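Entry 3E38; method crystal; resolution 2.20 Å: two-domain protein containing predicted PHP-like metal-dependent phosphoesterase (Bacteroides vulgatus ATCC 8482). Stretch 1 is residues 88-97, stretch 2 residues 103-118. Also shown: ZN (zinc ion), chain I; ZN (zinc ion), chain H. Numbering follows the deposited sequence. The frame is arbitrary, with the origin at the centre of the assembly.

Stretch 1, residues 88-97: LIKGSEITRA
Stretch 2 103-118: FNAIFLSDSNPLEQKD

The two stretches form neighbouring antiparallel strands of one chain. Strand 91-95 runs at 154° to strand 103-106, and their axes approach to 4.7 Å. G91 faces I106, S92 faces A105, E93 faces N104 and I94 faces F103. The CA atoms of the non-hydrogen-bonded pair E93 and N104 lie 4.5 Å apart; those of the hydrogen-bonded pair S92 and A105 lie 5.5 Å apart.

Backbone torsions in the strands are extended: phi/psi is -157/160 at S92, -111/111 at E93 and -111/112 at A105. S92 N donates to A105 O at 3.0 Å, and A105 N returns to S92 O at 2.9 Å. I94 N donates to F103 O at 2.8 Å, and F103 N to I94 O at 2.9 Å. N104 CA also comes within 3.3 Å of S92 O, a CA-H...O contact.

F107 has a positive phi (71/30), and L108 follows at -71/159. K90 O accepts both of their amides: L108 N at 3.2 Å, and F107 N at 2.9 Å in a weak bond. A 3-10 segment spans 112-114, with L114 N bonded to S111 O at 2.9 Å. R96 (-135/170) lies just past the first strand.

G91 leaves room for its partner strand. An ideal CB there would lie 2.9 Å from I106 CG2, a clash. I89 (m, t) points toward the second stretch. Its CG2 sits over one face of the F107 ring, 3.6 Å from the ring centroid and 3° off the normal, a CH-pi contact. I89 CG2 also packs 3.8 Å from I106 CB. F107 is m.

S92 and I94 share a sheet face with A105 and F103. S92 OG (chi1 m) and S111 OG (chi1 m) are hydrogen-bonded at 2.8 Å; each hydroxyl can donate or accept. I94 (m, t) adds apolar packing: its CD1 is 4.3 Å from A105 CB, and its CG1 is 4.2 Å from CD2 of L114 (m, p). K90 is t, t, then chi3 -91° and chi4 m. Its CG lies 4.0 Å from L108 CB. The charged K90 NZ donates to water 1 at 3.0 Å, and this water is 2.9 Å from S111 OG, so it bridges the stretches.

E93 and N104 point to the other face. E93 is t, t with chi3 9°, and its carboxylate spans two zinc ions. E93 OE1 binds the chain I zinc at 2.2 Å, and E93 OE2 binds the chain H zinc at 2.2 Å. Water 3 also binds both. E93 CG lies 3.1 Å from N104 OD1 (chi1 -85°, chi2 17°).

R96 (m, m, t, chi4 141°) reaches the end of the second stretch. Its charged guanidinium donates to carbonyl oxygens, which carry partial negative charge. Two meet its edge, near the plane: R96 NH1 donates to K117 O at 2.9 Å and R96 NH2 to Q116 O at 2.7 Å. R96 NH2 also donates to water 2 at 3.0 Å, which donates to L114 O at 2.6 Å.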

# COMPACT_ATOMS: atom_id res chain seq x y z
N LEU B 88 -24.25 2.69 -19.72
CA LEU B 88 -25.20 2.96 -18.65
C LEU B 88 -26.54 2.29 -18.89
O LEU B 88 -27.33 2.70 -19.72
CB LEU B 88 -25.32 4.47 -18.46
CG LEU B 88 -26.05 5.17 -17.32
CD1 LEU B 88 -25.42 4.96 -15.98
CD2 LEU B 88 -26.09 6.64 -17.63
N ILE B 89 -26.78 1.26 -18.12
CA ILE B 89 -28.00 0.45 -18.15
C ILE B 89 -28.93 1.04 -17.08
O ILE B 89 -28.61 1.11 -15.88
CB ILE B 89 -27.66 -1.03 -17.85
CG1 ILE B 89 -26.61 -1.52 -18.84
CG2 ILE B 89 -28.92 -1.99 -17.79
CD1 ILE B 89 -25.89 -2.80 -18.35
N LYS B 90 -30.07 1.51 -17.54
CA LYS B 90 -31.12 2.01 -16.67
C LYS B 90 -31.70 0.85 -15.86
O LYS B 90 -32.00 -0.24 -16.37
CB LYS B 90 -32.21 2.69 -17.50
CG LYS B 90 -33.43 3.10 -16.64
CD LYS B 90 -34.54 3.76 -17.47
CE LYS B 90 -34.38 5.29 -17.54
NZ LYS B 90 -34.73 5.91 -16.25
N GLY B 91 -31.83 1.07 -14.56
CA GLY B 91 -32.38 0.04 -13.70
C GLY B 91 -32.80 0.60 -12.39
O GLY B 91 -32.55 1.80 -12.06
N SER B 92 -33.42 -0.32 -11.66
CA SER B 92 -33.99 -0.07 -10.35
C SER B 92 -34.11 -1.32 -9.52
O SER B 92 -34.20 -2.46 -10.03
CB SER B 92 -35.41 0.52 -10.47
OG SER B 92 -35.45 1.78 -11.14
N GLU B 93 -34.22 -1.04 -8.23
CA GLU B 93 -34.36 -2.05 -7.20
C GLU B 93 -35.73 -2.07 -6.52
O GLU B 93 -36.10 -1.17 -5.76
CB GLU B 93 -33.26 -1.91 -6.12
CG GLU B 93 -33.26 -3.15 -5.23
CD GLU B 93 -32.21 -3.13 -4.17
OE1 GLU B 93 -31.47 -2.14 -3.88
OE2 GLU B 93 -32.10 -4.19 -3.64
N ILE B 94 -36.44 -3.14 -6.82
CA ILE B 94 -37.80 -3.41 -6.28
C ILE B 94 -37.47 -4.05 -4.96
O ILE B 94 -36.94 -5.15 -4.88
CB ILE B 94 -38.65 -4.34 -7.19
CG1 ILE B 94 -38.71 -3.79 -8.61
CG2 ILE B 94 -40.04 -4.55 -6.60
CD1 ILE B 94 -39.17 -4.85 -9.67
N THR B 95 -37.74 -3.26 -3.93
CA THR B 95 -37.38 -3.51 -2.57
C THR B 95 -38.61 -3.85 -1.79
O THR B 95 -39.45 -3.00 -1.51
CB THR B 95 -36.74 -2.21 -1.95
OG1 THR B 95 -35.80 -1.60 -2.86
CG2 THR B 95 -36.06 -2.52 -0.64
N ARG B 96 -38.74 -5.12 -1.48
CA ARG B 96 -39.86 -5.60 -0.68
C ARG B 96 -39.41 -6.57 0.42
O ARG B 96 -38.29 -7.00 0.48
CB ARG B 96 -40.83 -6.32 -1.59
CG ARG B 96 -41.32 -5.44 -2.72
CD ARG B 96 -42.36 -4.42 -2.23
NE ARG B 96 -42.85 -3.62 -3.34
CZ ARG B 96 -44.12 -3.25 -3.49
NH1 ARG B 96 -45.03 -3.63 -2.62
NH2 ARG B 96 -44.48 -2.55 -4.56
N ALA B 97 -40.34 -6.86 1.29
CA ALA B 97 -40.16 -7.85 2.37
C ALA B 97 -39.92 -9.22 1.76
O ALA B 97 -40.31 -9.48 0.62
CB ALA B 97 -41.41 -7.89 3.29
N PHE B 103 -35.42 -7.53 -5.71
CA PHE B 103 -35.01 -7.83 -7.10
C PHE B 103 -34.59 -6.56 -7.83
O PHE B 103 -35.12 -5.51 -7.61
CB PHE B 103 -36.13 -8.40 -7.94
CG PHE B 103 -36.50 -9.86 -7.64
CD1 PHE B 103 -36.92 -10.25 -6.40
CD2 PHE B 103 -36.45 -10.82 -8.66
CE1 PHE B 103 -37.23 -11.58 -6.14
CE2 PHE B 103 -36.74 -12.13 -8.41
CZ PHE B 103 -37.14 -12.52 -7.14
N ASN B 104 -33.66 -6.72 -8.75
CA ASN B 104 -33.30 -5.66 -9.69
C ASN B 104 -33.88 -5.94 -11.05
O ASN B 104 -33.88 -7.06 -11.53
CB ASN B 104 -31.81 -5.46 -9.80
CG ASN B 104 -31.27 -4.54 -8.74
OD1 ASN B 104 -31.92 -4.29 -7.73
ND2 ASN B 104 -30.09 -4.01 -8.97
N ALA B 105 -34.44 -4.87 -11.61
CA ALA B 105 -34.99 -4.81 -12.95
C ALA B 105 -34.04 -3.92 -13.72
O ALA B 105 -33.91 -2.74 -13.40
CB ALA B 105 -36.41 -4.23 -12.94
N ILE B 106 -33.32 -4.49 -14.68
CA ILE B 106 -32.42 -3.69 -15.50
C ILE B 106 -32.86 -3.77 -16.97
O ILE B 106 -33.70 -4.58 -17.40
CB ILE B 106 -30.90 -4.02 -15.28
CG1 ILE B 106 -30.53 -5.42 -15.79
CG2 ILE B 106 -30.55 -3.89 -13.75
CD1 ILE B 106 -29.07 -5.72 -15.76
N PHE B 107 -32.33 -2.82 -17.70
CA PHE B 107 -32.70 -2.60 -19.11
C PHE B 107 -34.11 -2.03 -19.18
O PHE B 107 -34.87 -2.24 -20.09
CB PHE B 107 -32.48 -3.85 -19.98
CG PHE B 107 -31.02 -4.10 -20.28
CD1 PHE B 107 -30.36 -3.31 -21.18
CD2 PHE B 107 -30.29 -5.04 -19.57
CE1 PHE B 107 -29.05 -3.50 -21.43
CE2 PHE B 107 -28.96 -5.25 -19.83
CZ PHE B 107 -28.33 -4.47 -20.76
N LEU B 108 -34.44 -1.30 -18.15
CA LEU B 108 -35.69 -0.55 -18.13
C LEU B 108 -35.64 0.61 -19.09
O LEU B 108 -34.55 1.10 -19.44
CB LEU B 108 -35.97 0.05 -16.72
CG LEU B 108 -36.26 -1.02 -15.66
CD1 LEU B 108 -36.48 -0.42 -14.28
CD2 LEU B 108 -37.43 -1.95 -16.05
N SER B 109 -36.83 1.06 -19.46
CA SER B 109 -37.00 2.26 -20.29
C SER B 109 -37.52 3.40 -19.41
O SER B 109 -37.24 4.58 -19.64
CB SER B 109 -37.92 2.00 -21.47
OG SER B 109 -39.21 1.63 -21.03
N ASP B 110 -38.21 3.02 -18.36
CA ASP B 110 -38.79 3.98 -17.41
C ASP B 110 -38.96 3.35 -16.03
O ASP B 110 -39.64 2.30 -15.86
CB ASP B 110 -40.12 4.51 -18.03
CG ASP B 110 -40.77 5.60 -17.21
OD1 ASP B 110 -40.26 5.97 -16.13
OD2 ASP B 110 -41.83 6.07 -17.63
N SER B 111 -38.34 3.97 -15.04
CA SER B 111 -38.32 3.46 -13.65
C SER B 111 -39.61 3.71 -12.88
O SER B 111 -40.08 2.86 -12.10
CB SER B 111 -37.13 4.03 -12.87
OG SER B 111 -35.89 3.47 -13.36
N ASN B 112 -40.22 4.83 -13.22
CA ASN B 112 -41.43 5.32 -12.52
C ASN B 112 -42.58 4.33 -12.37
O ASN B 112 -43.20 4.25 -11.32
CB ASN B 112 -41.94 6.57 -13.21
CG ASN B 112 -41.12 7.77 -12.85
OD1 ASN B 112 -40.52 7.81 -11.78
ND2 ASN B 112 -41.10 8.77 -13.73
N PRO B 113 -42.89 3.62 -13.44
CA PRO B 113 -44.01 2.70 -13.36
C PRO B 113 -43.80 1.56 -12.38
O PRO B 113 -44.75 0.85 -12.06
CB PRO B 113 -44.11 2.14 -14.80
CG PRO B 113 -43.52 3.16 -15.64
CD PRO B 113 -42.49 3.88 -14.83
N LEU B 114 -42.55 1.37 -11.93
CA LEU B 114 -42.25 0.27 -10.98
C LEU B 114 -42.77 0.56 -9.55
O LEU B 114 -42.88 -0.31 -8.68
CB LEU B 114 -40.76 -0.11 -10.96
CG LEU B 114 -40.30 -0.99 -12.12
CD1 LEU B 114 -40.68 -0.38 -13.49
CD2 LEU B 114 -38.78 -1.27 -11.98
N GLU B 115 -43.16 1.80 -9.34
CA GLU B 115 -43.73 2.20 -8.06
C GLU B 115 -45.20 1.80 -8.07
O GLU B 115 -46.01 2.44 -8.70
CB GLU B 115 -43.57 3.69 -7.83
CG GLU B 115 -43.99 4.12 -6.48
CD GLU B 115 -43.76 5.61 -6.23
OE1 GLU B 115 -43.12 6.29 -7.05
OE2 GLU B 115 -44.20 6.08 -5.17
N GLN B 116 -45.50 0.68 -7.42
CA GLN B 116 -46.89 0.17 -7.35
C GLN B 116 -47.18 -0.32 -5.97
O GLN B 116 -46.28 -0.68 -5.24
CB GLN B 116 -47.15 -0.96 -8.33
CG GLN B 116 -46.86 -0.64 -9.77
CD GLN B 116 -47.79 0.41 -10.34
OE1 GLN B 116 -48.93 0.51 -9.92
NE2 GLN B 116 -47.31 1.19 -11.31
N LYS B 117 -48.44 -0.36 -5.61
CA LYS B 117 -48.79 -0.79 -4.27
C LYS B 117 -48.40 -2.24 -4.07
O LYS B 117 -47.66 -2.56 -3.18
CB LYS B 117 -50.28 -0.61 -4.01
CG LYS B 117 -50.62 -0.77 -2.53
CD LYS B 117 -52.02 -0.30 -2.17
CE LYS B 117 -52.22 -0.41 -0.66
NZ LYS B 117 -53.51 0.20 -0.19
N ASP B 118 -48.94 -3.10 -4.92
CA ASP B 118 -48.71 -4.58 -4.87
C ASP B 118 -47.37 -4.93 -5.50
O ASP B 118 -47.04 -4.41 -6.55
CB ASP B 118 -49.84 -5.29 -5.61
CG ASP B 118 -49.78 -6.83 -5.52
OD1 ASP B 118 -48.73 -7.44 -5.15
OD2 ASP B 118 -50.83 -7.44 -5.86
ZN ZN I . -29.37 -2.54 -3.29
ZN ZN H . -31.47 -4.87 -1.64
O HOH W 1 -33.58 5.17 -13.58
O HOH W 2 -42.78 -0.61 -6.12
O HOH W 3 -29.98 -4.43 -2.55